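Local coordinates for DUF2235 domain-containing protein (Pseudomonas aeruginosa, PDB 4O5P) that is a type VI secretion effector of the phospholipase Tle1 family, and probably hydrolyses membrane phospholipids with an alpha/beta-hydrolase-type serine active site, at residues Val119-Pro124 with Val562-Asp567; Thr74-Lys79 with Tyr234-Gly239; Gly70-Asn75 with Ser88-Ala93; Asp125-Thr130 with Asp170-Val175; Met134-Ala139 with Leu605-Thr610. All coordinates share one frame; numbering follows the deposited sequence.

Contact 1 of 5, residues Val119-Pro124 with Val562-Asp567; sequences VGTVFP and VEKQFD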
# COMPACT_ATOMS: atom_id res chain seq x y z
N VAL A 119 -5.57 -1.10 -5.49
CA VAL A 119 -4.99 -1.05 -6.83
C VAL A 119 -4.77 -2.46 -7.32
O VAL A 119 -4.48 -3.37 -6.53
CB VAL A 119 -3.65 -0.30 -6.84
CG1 VAL A 119 -3.87 1.19 -6.66
CG2 VAL A 119 -2.70 -0.86 -5.77
N GLY A 120 -4.92 -2.66 -8.63
CA GLY A 120 -4.75 -3.97 -9.21
C GLY A 120 -6.04 -4.76 -9.24
O GLY A 120 -6.10 -5.89 -9.76
N THR A 121 -7.08 -4.18 -8.65
CA THR A 121 -8.40 -4.77 -8.68
C THR A 121 -9.37 -3.84 -9.38
O THR A 121 -9.15 -2.62 -9.44
CB THR A 121 -8.92 -5.12 -7.28
OG1 THR A 121 -9.32 -3.93 -6.60
CG2 THR A 121 -7.85 -5.85 -6.47
N VAL A 122 -10.44 -4.41 -9.92
CA VAL A 122 -11.42 -3.65 -10.68
C VAL A 122 -12.14 -2.58 -9.82
O VAL A 122 -12.52 -2.83 -8.66
CB VAL A 122 -12.43 -4.61 -11.34
CG1 VAL A 122 -13.65 -3.89 -11.81
CG2 VAL A 122 -11.75 -5.36 -12.51
N PHE A 123 -12.29 -1.38 -10.39
CA PHE A 123 -12.97 -0.27 -9.75
C PHE A 123 -13.79 0.47 -10.80
O PHE A 123 -13.27 1.34 -11.51
CB PHE A 123 -11.96 0.70 -9.13
CG PHE A 123 -12.55 1.64 -8.10
CD1 PHE A 123 -13.89 1.55 -7.74
CD2 PHE A 123 -11.76 2.62 -7.50
CE1 PHE A 123 -14.43 2.42 -6.79
CE2 PHE A 123 -12.29 3.48 -6.55
CZ PHE A 123 -13.64 3.38 -6.21
N PRO A 124 -15.08 0.11 -10.92
CA PRO A 124 -15.95 0.66 -11.97
C PRO A 124 -16.07 2.18 -11.88
O PRO A 124 -16.10 2.83 -12.91
CB PRO A 124 -17.31 0.01 -11.68
CG PRO A 124 -16.96 -1.28 -10.96
CD PRO A 124 -15.75 -0.94 -10.12
N VAL A 562 -14.08 -11.67 -11.33
CA VAL A 562 -13.62 -10.79 -12.40
C VAL A 562 -12.75 -9.63 -11.85
O VAL A 562 -11.92 -9.08 -12.58
CB VAL A 562 -14.84 -10.25 -13.20
CG1 VAL A 562 -14.93 -8.72 -13.17
CG2 VAL A 562 -14.86 -10.81 -14.63
N GLU A 563 -12.94 -9.29 -10.58
CA GLU A 563 -12.27 -8.14 -9.95
C GLU A 563 -10.77 -8.29 -9.70
O GLU A 563 -10.06 -7.29 -9.57
CB GLU A 563 -12.94 -7.80 -8.62
CG GLU A 563 -14.40 -7.36 -8.73
CD GLU A 563 -15.38 -8.47 -8.41
OE1 GLU A 563 -15.05 -9.67 -8.60
OE2 GLU A 563 -16.51 -8.16 -7.97
N LYS A 564 -10.29 -9.54 -9.61
CA LYS A 564 -8.90 -9.81 -9.24
C LYS A 564 -8.30 -10.83 -10.20
O LYS A 564 -9.03 -11.59 -10.83
CB LYS A 564 -8.81 -10.32 -7.80
CG LYS A 564 -9.07 -9.24 -6.74
CD LYS A 564 -8.93 -9.76 -5.28
CE LYS A 564 -7.63 -10.50 -5.05
NZ LYS A 564 -7.29 -10.60 -3.59
N GLN A 565 -6.99 -10.87 -10.32
CA GLN A 565 -6.39 -11.88 -11.18
C GLN A 565 -6.45 -13.23 -10.49
O GLN A 565 -6.30 -13.30 -9.27
CB GLN A 565 -4.96 -11.52 -11.56
CG GLN A 565 -4.90 -10.52 -12.70
CD GLN A 565 -5.27 -11.09 -14.07
OE1 GLN A 565 -5.42 -12.31 -14.24
NE2 GLN A 565 -5.43 -10.21 -15.06
N PHE A 566 -6.69 -14.29 -11.26
CA PHE A 566 -6.79 -15.62 -10.66
C PHE A 566 -5.51 -16.03 -9.96
O PHE A 566 -4.41 -15.94 -10.52
CB PHE A 566 -7.20 -16.70 -11.67
CG PHE A 566 -7.33 -18.06 -11.05
CD1 PHE A 566 -8.37 -18.34 -10.17
CD2 PHE A 566 -6.41 -19.06 -11.34
CE1 PHE A 566 -8.49 -19.60 -9.59
CE2 PHE A 566 -6.52 -20.32 -10.76
CZ PHE A 566 -7.56 -20.58 -9.88
N ASP A 567 -5.67 -16.50 -8.73
CA ASP A 567 -4.56 -16.81 -7.86
C ASP A 567 -4.75 -18.26 -7.39
O ASP A 567 -5.54 -18.52 -6.49
CB ASP A 567 -4.57 -15.83 -6.68
CG ASP A 567 -3.29 -15.87 -5.87
OD1 ASP A 567 -2.27 -16.38 -6.37
OD2 ASP A 567 -3.31 -15.36 -4.72
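Thr121 and Lys564 lie side by side across this junction of two loops, their side chains pointing the same way. The methyl of Thr121 does the touching, CG2 resting 3.6 Å from CG of Lys564, near the root of the lysine chain. Beyond CG the lysine runs on and bends at chi3 (51°), and its NZ, beyond the threonine contact, forms a salt bridge with Asp81 and a hydrogen bond to Asn75 O. The threonine hydroxyl turns to Gly118 O instead. One residue further on, Val122 points at the other segment: its CG2, set beside its own backbone N, comes 3.8 Å from CA of Glu563 and 3.7 Å from Val562 O. Segment 119-124 belongs to the long connection from strand 111-116 of the central sheet to helix 139-162, while 562-567 lies within the C-terminal family region, so the packing joins a loop leaving the central sheet to a loop far on in the sequence. A single backbone bond joins the loops, from Val122 N to Glu563 O (2.9 Å, 157° at the hydrogen), arriving in the carbonyl plane on a lone pair. The same oxygen also receives a CA-H contact from Thr121 CA at 3.1 Å. Tyr524 of helix 507-528 touches both Val122 and Val562.

Contact 2 of 5, residues Thr74-Lys79 with Tyr234-Gly239; sequences TNNNDK and YGFSRG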
# COMPACT_ATOMS: atom_id res chain seq x y z
N THR A 74 -3.00 -3.33 -1.68
CA THR A 74 -2.60 -3.91 -2.94
C THR A 74 -3.29 -5.24 -3.16
O THR A 74 -3.17 -6.14 -2.33
CB THR A 74 -1.08 -4.15 -2.92
OG1 THR A 74 -0.42 -2.94 -2.52
CG2 THR A 74 -0.59 -4.59 -4.28
N ASN A 75 -4.01 -5.36 -4.27
CA ASN A 75 -4.72 -6.58 -4.65
C ASN A 75 -5.83 -6.98 -3.67
O ASN A 75 -6.29 -8.13 -3.69
CB ASN A 75 -3.76 -7.75 -4.87
CG ASN A 75 -4.34 -8.82 -5.78
OD1 ASN A 75 -4.90 -8.51 -6.84
ND2 ASN A 75 -4.23 -10.09 -5.37
N ASN A 76 -6.24 -6.05 -2.81
CA ASN A 76 -7.38 -6.30 -1.94
C ASN A 76 -8.66 -5.69 -2.48
O ASN A 76 -8.74 -4.47 -2.72
CB ASN A 76 -7.13 -5.71 -0.55
CG ASN A 76 -5.89 -6.25 0.09
OD1 ASN A 76 -4.85 -5.60 0.10
ND2 ASN A 76 -5.98 -7.46 0.64
N ASN A 77 -9.69 -6.52 -2.64
CA ASN A 77 -10.99 -6.05 -3.12
C ASN A 77 -12.07 -6.70 -2.28
O ASN A 77 -12.22 -7.92 -2.32
CB ASN A 77 -11.15 -6.42 -4.59
CG ASN A 77 -12.48 -5.98 -5.16
OD1 ASN A 77 -13.52 -6.55 -4.85
ND2 ASN A 77 -12.45 -4.96 -6.02
N ASP A 78 -12.83 -5.90 -1.53
CA ASP A 78 -13.79 -6.44 -0.56
C ASP A 78 -14.85 -7.34 -1.19
O ASP A 78 -15.08 -8.44 -0.70
CB ASP A 78 -14.45 -5.32 0.25
CG ASP A 78 -15.26 -5.85 1.42
OD1 ASP A 78 -14.93 -6.95 1.91
OD2 ASP A 78 -16.22 -5.19 1.86
N LYS A 79 -15.47 -6.88 -2.27
CA LYS A 79 -16.47 -7.66 -3.00
C LYS A 79 -15.93 -9.04 -3.35
O LYS A 79 -16.53 -10.07 -3.04
CB LYS A 79 -16.90 -6.96 -4.29
CG LYS A 79 -17.57 -5.59 -4.11
CD LYS A 79 -17.91 -4.97 -5.48
CE LYS A 79 -18.61 -3.62 -5.36
NZ LYS A 79 -19.84 -3.70 -4.53
N TYR A 234 -8.90 5.21 6.90
CA TYR A 234 -8.12 3.99 7.14
C TYR A 234 -7.46 3.59 5.81
O TYR A 234 -8.10 3.66 4.77
CB TYR A 234 -9.01 2.84 7.65
CG TYR A 234 -9.92 3.21 8.82
CD1 TYR A 234 -9.38 3.58 10.05
CD2 TYR A 234 -11.30 3.17 8.69
CE1 TYR A 234 -10.20 3.91 11.11
CE2 TYR A 234 -12.13 3.49 9.75
CZ TYR A 234 -11.58 3.86 10.96
OH TYR A 234 -12.40 4.19 12.00
N GLY A 235 -6.19 3.18 5.85
CA GLY A 235 -5.53 2.75 4.63
C GLY A 235 -4.58 1.59 4.88
O GLY A 235 -4.00 1.50 5.96
N PHE A 236 -4.43 0.70 3.90
CA PHE A 236 -3.41 -0.36 4.05
C PHE A 236 -2.59 -0.43 2.77
O PHE A 236 -3.15 -0.35 1.67
CB PHE A 236 -4.09 -1.70 4.40
CG PHE A 236 -3.27 -2.96 4.13
CD1 PHE A 236 -1.91 -3.05 4.45
CD2 PHE A 236 -3.90 -4.08 3.61
CE1 PHE A 236 -1.20 -4.23 4.19
CE2 PHE A 236 -3.21 -5.27 3.37
CZ PHE A 236 -1.86 -5.34 3.65
N SER A 237 -1.26 -0.53 2.90
CA SER A 237 -0.38 -0.78 1.74
C SER A 237 -0.39 0.41 0.80
O SER A 237 -0.19 1.54 1.22
CB SER A 237 -0.80 -2.05 0.99
OG SER A 237 0.20 -2.47 0.05
N ARG A 238 -0.65 0.19 -0.48
CA ARG A 238 -0.77 1.32 -1.38
C ARG A 238 -1.98 2.16 -1.02
O ARG A 238 -2.06 3.33 -1.39
CB ARG A 238 -0.76 0.88 -2.84
CG ARG A 238 0.63 0.47 -3.25
CD ARG A 238 0.69 -0.31 -4.53
NE ARG A 238 2.08 -0.53 -4.90
CZ ARG A 238 2.76 -1.64 -4.65
NH1 ARG A 238 2.19 -2.66 -4.02
NH2 ARG A 238 4.02 -1.74 -5.04
N GLY A 239 -2.90 1.59 -0.25
CA GLY A 239 -4.09 2.33 0.14
C GLY A 239 -3.73 3.24 1.31
O GLY A 239 -4.35 4.28 1.52
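Thr74 and Arg238 have the nearest CA atoms of the two segments, 5.8 Å apart, where a loop passes the sharp turn from strand 225-236 into helix 238-254. At that turn Ser237 has a positive phi (67°), and Gly239 N closes back on Phe236 O at 2.7 Å. The sequence Gly235-Phe236-Ser237-Arg238-Gly239 and this strained backbone fit the nucleophile elbow of alpha/beta hydrolases, with Ser237 the probable nucleophile, its OG also bonded to NE2 of His379. Thr74 meets the elbow through its hydroxyl. Its OG1, set beside its own backbone N (chi1 -51°), lies 2.7 Å from Ser237 OG in a hydrogen bond that either hydroxyl could donate. Arg238 NH1 also donates to Thr74 OG1, over 3.0 Å and close to the guanidinium plane, so two partners hold one oxygen. The arginine reaches it with a chain extended from CG to NE. Its NE is bonded to Ala285 O, while the guanidinium makes a cation-pi contact with Phe344. NH1 further lies 3.4 Å from Thr74 CG2, so methyl and hydroxyl both border the same nitrogen. Asn76 crosses Phe236 at about a right angle, amide and ring planes 43° apart.

Contact 3 of 5, residues Gly70-Asn75 with Ser88-Ala93; sequences GFDGTN and SCSNVA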
# COMPACT_ATOMS: atom_id res chain seq x y z
N GLY A 70 -12.12 4.38 3.62
CA GLY A 70 -11.15 3.30 3.71
C GLY A 70 -10.56 2.99 2.34
O GLY A 70 -11.30 2.67 1.41
N PHE A 71 -9.23 3.11 2.22
CA PHE A 71 -8.51 2.75 1.02
C PHE A 71 -7.81 1.41 1.25
O PHE A 71 -6.84 1.30 2.04
CB PHE A 71 -7.43 3.79 0.70
CG PHE A 71 -7.95 5.18 0.45
CD1 PHE A 71 -8.36 5.56 -0.82
CD2 PHE A 71 -7.95 6.13 1.46
CE1 PHE A 71 -8.81 6.84 -1.07
CE2 PHE A 71 -8.39 7.43 1.22
CZ PHE A 71 -8.81 7.78 -0.05
N ASP A 72 -8.31 0.38 0.55
CA ASP A 72 -7.82 -0.98 0.74
C ASP A 72 -6.45 -1.18 0.11
O ASP A 72 -5.97 -0.32 -0.65
CB ASP A 72 -8.80 -2.01 0.18
CG ASP A 72 -8.84 -3.28 1.02
OD1 ASP A 72 -7.86 -3.55 1.75
OD2 ASP A 72 -9.85 -4.02 0.93
N GLY A 73 -5.83 -2.31 0.42
CA GLY A 73 -4.45 -2.52 0.04
C GLY A 73 -4.26 -3.10 -1.34
O GLY A 73 -5.22 -3.33 -2.08
N THR A 74 -3.00 -3.33 -1.68
CA THR A 74 -2.60 -3.91 -2.94
C THR A 74 -3.29 -5.24 -3.16
O THR A 74 -3.17 -6.14 -2.33
CB THR A 74 -1.08 -4.15 -2.92
OG1 THR A 74 -0.42 -2.94 -2.52
CG2 THR A 74 -0.59 -4.59 -4.28
N ASN A 75 -4.01 -5.36 -4.27
CA ASN A 75 -4.72 -6.58 -4.65
C ASN A 75 -5.83 -6.98 -3.67
O ASN A 75 -6.29 -8.13 -3.69
CB ASN A 75 -3.76 -7.75 -4.87
CG ASN A 75 -4.34 -8.82 -5.78
OD1 ASN A 75 -4.90 -8.51 -6.84
ND2 ASN A 75 -4.23 -10.09 -5.37
N SER A 88 -11.50 -13.40 2.78
CA SER A 88 -10.18 -12.91 3.15
C SER A 88 -10.14 -11.38 3.16
O SER A 88 -9.18 -10.78 2.67
CB SER A 88 -9.15 -13.46 2.18
OG SER A 88 -9.55 -13.20 0.84
N CYS A 89 -11.19 -10.76 3.69
CA CYS A 89 -11.27 -9.30 3.85
C CYS A 89 -10.04 -8.77 4.59
O CYS A 89 -9.62 -9.35 5.59
CB CYS A 89 -12.52 -8.93 4.67
SG CYS A 89 -14.10 -9.54 4.01
N SER A 90 -9.49 -7.65 4.13
CA SER A 90 -8.39 -6.99 4.83
C SER A 90 -8.89 -6.30 6.09
O SER A 90 -10.10 -6.23 6.34
CB SER A 90 -7.74 -5.95 3.94
OG SER A 90 -8.55 -4.79 3.80
N ASN A 91 -7.98 -5.75 6.88
CA ASN A 91 -8.39 -4.98 8.04
C ASN A 91 -9.09 -3.67 7.69
O ASN A 91 -9.95 -3.21 8.44
CB ASN A 91 -7.23 -4.74 8.99
CG ASN A 91 -6.80 -5.99 9.68
OD1 ASN A 91 -7.56 -6.96 9.76
ND2 ASN A 91 -5.58 -6.00 10.21
N VAL A 92 -8.74 -3.07 6.55
CA VAL A 92 -9.47 -1.89 6.09
C VAL A 92 -10.93 -2.24 5.85
O VAL A 92 -11.84 -1.53 6.29
CB VAL A 92 -8.82 -1.27 4.84
CG1 VAL A 92 -9.72 -0.22 4.23
CG2 VAL A 92 -7.45 -0.66 5.21
N ALA A 93 -11.17 -3.36 5.16
CA ALA A 93 -12.53 -3.75 4.84
C ALA A 93 -13.27 -4.11 6.12
O ALA A 93 -14.44 -3.77 6.28
CB ALA A 93 -12.55 -4.90 3.86
O HOH W 1 -10.33 -6.68 1.46
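Asp72 and Ser90 meet through a very short hydrogen bond, and the aspartate can be followed outward from its backbone. Its CB branches off just beyond the end of strand 62-71 and points neither at nor away from the helix start opposite, yet the carboxylate at its end comes nearer. CG lies 3.2 Å from Ser90 OG, and the two oxygens then divide the work. OD1 accepts from Ser90 OG at 2.5 Å and from the backbone N of Gly73, the residue that follows, at 2.7 Å; the Gly73 bond comes to the anti side of OD1, 28° out of the carboxylate plane. OD2 receives a bond from a water at 2.8 Å, and that water in turn accepts from Ser90 N, giving a second, bridged link between the same two residues. Tyr115 OH is a further partner of OD2, whose apolar neighbour here is CB of Ala93. With several donors gathered on a buried carboxylate, its negative charge is plausibly stabilised. Ser90 OG sits between its own backbone N and carbonyl carbon (chi1 74°), from where it also accepts from Ala93 N at 3.3 Å. Beside the polar group Val92 packs on the strand, CG1 3.8 Å from Gly70 C and CG2 3.8 Å from Phe71 O. The bare backbone of Gly70 takes the first of these methyls directly. Ser90 is thus the N-cap of helix 91-97, tied to the C-terminal end of a parallel strand of the central sheet, the edge at which alpha/beta hydrolases carry their active sites.

Contact 4 of 5, residues Asp125-Thr130 with Asp170-Val175; sequences DIKEFT and DVQGLV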
# COMPACT_ATOMS: atom_id res chain seq x y z
N ASP A 125 -16.09 2.72 -10.66
CA ASP A 125 -16.27 4.15 -10.43
C ASP A 125 -15.19 5.02 -11.08
O ASP A 125 -15.42 6.22 -11.33
CB ASP A 125 -16.34 4.46 -8.92
CG ASP A 125 -17.54 3.82 -8.24
OD1 ASP A 125 -17.96 2.73 -8.68
OD2 ASP A 125 -18.05 4.41 -7.26
N ILE A 126 -14.02 4.44 -11.32
CA ILE A 126 -12.93 5.14 -12.00
C ILE A 126 -12.63 4.48 -13.35
O ILE A 126 -11.57 4.72 -13.96
CB ILE A 126 -11.66 5.18 -11.12
CG1 ILE A 126 -11.20 3.77 -10.77
CG2 ILE A 126 -11.91 6.03 -9.85
CD1 ILE A 126 -9.74 3.70 -10.36
N LYS A 127 -13.57 3.66 -13.80
CA LYS A 127 -13.49 2.94 -15.08
C LYS A 127 -12.25 2.05 -15.23
O LYS A 127 -11.72 1.90 -16.33
CB LYS A 127 -13.62 3.90 -16.27
CG LYS A 127 -15.00 4.55 -16.35
CD LYS A 127 -15.12 5.48 -17.54
CE LYS A 127 -14.30 6.73 -17.33
NZ LYS A 127 -14.87 7.86 -18.11
N GLU A 128 -11.81 1.47 -14.12
CA GLU A 128 -10.73 0.50 -14.12
C GLU A 128 -11.41 -0.84 -14.22
O GLU A 128 -11.91 -1.36 -13.22
CB GLU A 128 -9.93 0.59 -12.83
CG GLU A 128 -8.69 -0.31 -12.76
CD GLU A 128 -7.72 0.15 -11.69
OE1 GLU A 128 -7.63 1.39 -11.48
OE2 GLU A 128 -7.07 -0.70 -11.05
N PHE A 129 -11.46 -1.41 -15.42
CA PHE A 129 -12.26 -2.60 -15.64
C PHE A 129 -11.49 -3.92 -15.67
O PHE A 129 -12.09 -5.00 -15.70
CB PHE A 129 -13.12 -2.42 -16.89
CG PHE A 129 -14.19 -1.37 -16.73
CD1 PHE A 129 -15.12 -1.47 -15.71
CD2 PHE A 129 -14.26 -0.29 -17.59
CE1 PHE A 129 -16.12 -0.51 -15.55
CE2 PHE A 129 -15.25 0.67 -17.45
CZ PHE A 129 -16.19 0.56 -16.41
N THR A 130 -10.16 -3.84 -15.67
CA THR A 130 -9.34 -5.04 -15.61
C THR A 130 -8.37 -5.02 -14.43
O THR A 130 -7.81 -3.98 -14.10
CB THR A 130 -8.53 -5.28 -16.92
OG1 THR A 130 -7.95 -4.05 -17.36
CG2 THR A 130 -9.43 -5.81 -18.01
N ASP A 170 -20.89 11.49 -13.24
CA ASP A 170 -20.21 12.69 -12.78
C ASP A 170 -19.00 12.41 -11.89
O ASP A 170 -18.00 13.12 -12.00
CB ASP A 170 -21.18 13.65 -12.09
CG ASP A 170 -21.88 14.56 -13.06
OD1 ASP A 170 -22.71 14.07 -13.85
OD2 ASP A 170 -21.58 15.78 -13.06
N VAL A 171 -19.08 11.41 -11.02
CA VAL A 171 -17.91 10.99 -10.26
C VAL A 171 -16.80 10.64 -11.26
O VAL A 171 -15.70 11.21 -11.20
CB VAL A 171 -18.21 9.77 -9.34
CG1 VAL A 171 -16.92 9.18 -8.81
CG2 VAL A 171 -19.12 10.17 -8.19
N GLN A 172 -17.12 9.74 -12.20
CA GLN A 172 -16.18 9.34 -13.26
C GLN A 172 -15.53 10.54 -13.96
O GLN A 172 -14.31 10.57 -14.15
CB GLN A 172 -16.89 8.49 -14.30
CG GLN A 172 -17.17 7.07 -13.85
CD GLN A 172 -18.00 6.31 -14.84
OE1 GLN A 172 -18.61 6.91 -15.73
NE2 GLN A 172 -18.03 4.99 -14.71
N GLY A 173 -16.36 11.51 -14.34
CA GLY A 173 -15.85 12.70 -15.01
C GLY A 173 -14.96 13.57 -14.13
O GLY A 173 -14.03 14.22 -14.62
N LEU A 174 -15.26 13.60 -12.84
CA LEU A 174 -14.51 14.43 -11.92
C LEU A 174 -13.13 13.83 -11.76
O LEU A 174 -12.12 14.53 -11.92
CB LEU A 174 -15.22 14.51 -10.55
CG LEU A 174 -16.47 15.38 -10.54
CD1 LEU A 174 -17.39 14.96 -9.41
CD2 LEU A 174 -16.12 16.85 -10.40
N VAL A 175 -13.10 12.53 -11.50
CA VAL A 175 -11.85 11.79 -11.37
C VAL A 175 -11.01 11.96 -12.64
O VAL A 175 -9.82 12.18 -12.55
CB VAL A 175 -12.09 10.29 -11.07
CG1 VAL A 175 -10.78 9.49 -11.16
CG2 VAL A 175 -12.74 10.13 -9.71
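Gln172 sets its CG beside its own backbone N, anti to the carbonyl carbon (chi1 -75°), and the extended chi2 of 174° puts CD beside Lys127. The two side chains cross at about a right angle. Between them the nearest atoms are the aliphatic CG of Lys127 and NE2 of Gln172, 3.5 Å apart, with Gln172 CD 3.8 Å from the same CG; the contact is one of packing, and the polar ends go elsewhere. Lys127 NZ forms a salt bridge with Glu176, one helical turn beyond Gln172, and Gln172 NE2 makes a weak hydrogen bond with Pro124 O. Nearer the helix, Gln172 CG rests against Asp125 O at 3.2 Å. Here a loop following strand 111-116 lies against helix 168-178, and Lys127 and Glu128 both face Phe123 in a G1 beta bulge, where Lys127 has a positive phi. Val171, Gln172 and Val175 form the helix surface turned to this loop. On the apolar part of that surface Ile126 and Val175 touch through branch methyls, Ile126 CG2 standing 3.9 Å from Val175 CG1 and 4.2 Å from Val175 CG2. Val171 CG1 approaches Asp125 O more distantly. Helix 139-162 adjoins both partners: Ile126 touches Asn144 and Arg145, while Trp148 packs on Val171 and its NE1 is bonded to Asp125 OD2.

Contact 5 of 5, residues Met134-Ala139 with Leu605-Thr610; sequences MGLIGA and LLLGGT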
# COMPACT_ATOMS: atom_id res chain seq x y z
N MSE A 134 0.13 -9.84 -13.32
CA MSE A 134 1.27 -10.35 -12.57
C MSE A 134 1.84 -9.32 -11.60
O MSE A 134 3.06 -9.21 -11.45
CB MSE A 134 2.39 -10.82 -13.52
CG MSE A 134 2.04 -11.98 -14.45
SE MSE A 134 2.37 -13.75 -13.69
CE MSE A 134 0.71 -13.99 -12.68
N GLY A 135 0.97 -8.55 -10.96
CA GLY A 135 1.40 -7.53 -10.01
C GLY A 135 2.09 -6.31 -10.62
O GLY A 135 2.87 -5.63 -9.94
N LEU A 136 1.80 -6.03 -11.89
CA LEU A 136 2.28 -4.79 -12.49
C LEU A 136 1.26 -3.70 -12.26
O LEU A 136 0.14 -3.76 -12.79
CB LEU A 136 2.54 -4.95 -13.98
CG LEU A 136 3.93 -4.46 -14.38
CD1 LEU A 136 4.93 -4.85 -13.30
CD2 LEU A 136 4.34 -5.02 -15.73
N ILE A 137 1.64 -2.70 -11.48
CA ILE A 137 0.71 -1.65 -11.08
C ILE A 137 1.26 -0.26 -11.38
O ILE A 137 2.31 0.13 -10.87
CB ILE A 137 0.36 -1.75 -9.59
CG1 ILE A 137 0.38 -3.22 -9.14
CG2 ILE A 137 -0.99 -1.08 -9.32
CD1 ILE A 137 -0.73 -3.63 -8.18
N GLY A 138 0.54 0.49 -12.21
CA GLY A 138 0.93 1.84 -12.55
C GLY A 138 0.43 2.84 -11.52
O GLY A 138 -0.45 2.52 -10.72
N ALA A 139 0.99 4.04 -11.55
CA ALA A 139 0.70 5.06 -10.54
C ALA A 139 -0.72 5.63 -10.67
O ALA A 139 -1.33 6.08 -9.67
CB ALA A 139 1.73 6.17 -10.64
N LEU A 605 8.38 3.16 -18.38
CA LEU A 605 8.23 4.51 -17.85
C LEU A 605 6.79 5.03 -17.88
O LEU A 605 6.52 6.13 -17.41
CB LEU A 605 9.19 5.46 -18.56
CG LEU A 605 10.60 4.96 -18.22
CD1 LEU A 605 11.42 4.58 -19.45
CD2 LEU A 605 11.34 5.93 -17.31
N LEU A 606 5.87 4.22 -18.42
CA LEU A 606 4.45 4.55 -18.42
C LEU A 606 3.80 4.24 -17.06
O LEU A 606 2.73 4.77 -16.74
CB LEU A 606 3.72 3.79 -19.54
CG LEU A 606 4.05 4.17 -20.99
CD1 LEU A 606 3.14 3.46 -21.97
CD2 LEU A 606 4.00 5.68 -21.21
N LEU A 607 4.46 3.40 -16.27
CA LEU A 607 3.96 3.05 -14.93
C LEU A 607 4.00 4.23 -13.97
O LEU A 607 3.39 4.19 -12.89
CB LEU A 607 4.75 1.87 -14.32
CG LEU A 607 4.54 0.49 -14.94
CD1 LEU A 607 5.37 -0.57 -14.20
CD2 LEU A 607 3.06 0.11 -14.93
N GLY A 608 4.72 5.28 -14.34
CA GLY A 608 4.73 6.51 -13.57
C GLY A 608 5.37 6.40 -12.20
O GLY A 608 4.80 6.84 -11.19
N GLY A 609 6.58 5.84 -12.15
CA GLY A 609 7.26 5.70 -10.87
C GLY A 609 8.77 5.83 -10.96
O GLY A 609 9.34 5.87 -12.04
N THR A 610 9.41 5.88 -9.80
CA THR A 610 10.85 5.97 -9.72
C THR A 610 11.39 4.55 -9.57
O THR A 610 10.67 3.67 -9.07
CB THR A 610 11.26 6.80 -8.50
OG1 THR A 610 10.90 8.18 -8.73
CG2 THR A 610 12.76 6.69 -8.20
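Gly138 and Leu607 bring their backbones together, CA to CA 4.0 Å, and one residue on, Ala139 N donates to Leu607 O over 2.8 Å, standing 28° out of the carbonyl plane in a bond bent to 146° at the hydrogen. Leu607 has the largest share of the buried surface. Its CG lies beside its own backbone N (chi1 -71°), and the two methyls beyond divide between neighbours: CD2 lies 3.6 Å from Gly138 CA and also near Gly138 N, while CD1 approaches Leu136 CG at 4.2 Å. Leu136 and Leu607 cross at about a right angle. Leu607 stands in the turn between strands 596-604 and 609-614, the latter an inner strand of a four-stranded antiparallel sheet; 134-139 belongs to the connection leading into helix 139-162, and the two are brought together across more than 460 residues. Ala139 aims its CB at the turn, meeting Gly608 O at 3.2 Å; Gly608 itself has a positive phi. Gly138 CA adds a longer CA-H contact to Leu607 O, at 3.4 Å, so consecutive residues converge on one carbonyl. Ile137 and Ala139 also touch Met299 of strand 294-299, which neighbours 609-614 in the sheet, and Gly608 is joined by a backbone bond to Asp300.

How the contacts relate
Contacts 2 and 3 lie about 3 Å apart between centres, share Thr74 and Asn75, and reach neighbouring parallel strands, which places contact 3 next to the probable active site, whose serine elbow belongs to contact 2. Contact 1 follows at about 11 Å from contact 2 between centres and touches it where Val119 O probably bonds to Asn75 N, 3.0 Å away. Contacts 1, 4 and 5 draw successive parts of one connection, residues 119-139, onto other regions, and contacts 1 and 4 meet through a probable bond from Phe123 N to Glu128 O at 2.8 Å. Contact 5, about 17 Å from contact 2 between centres, still touches it through Ile137 CD1 and Thr74 CG2; contact 4 does not, its nearest atoms about 7 Å away.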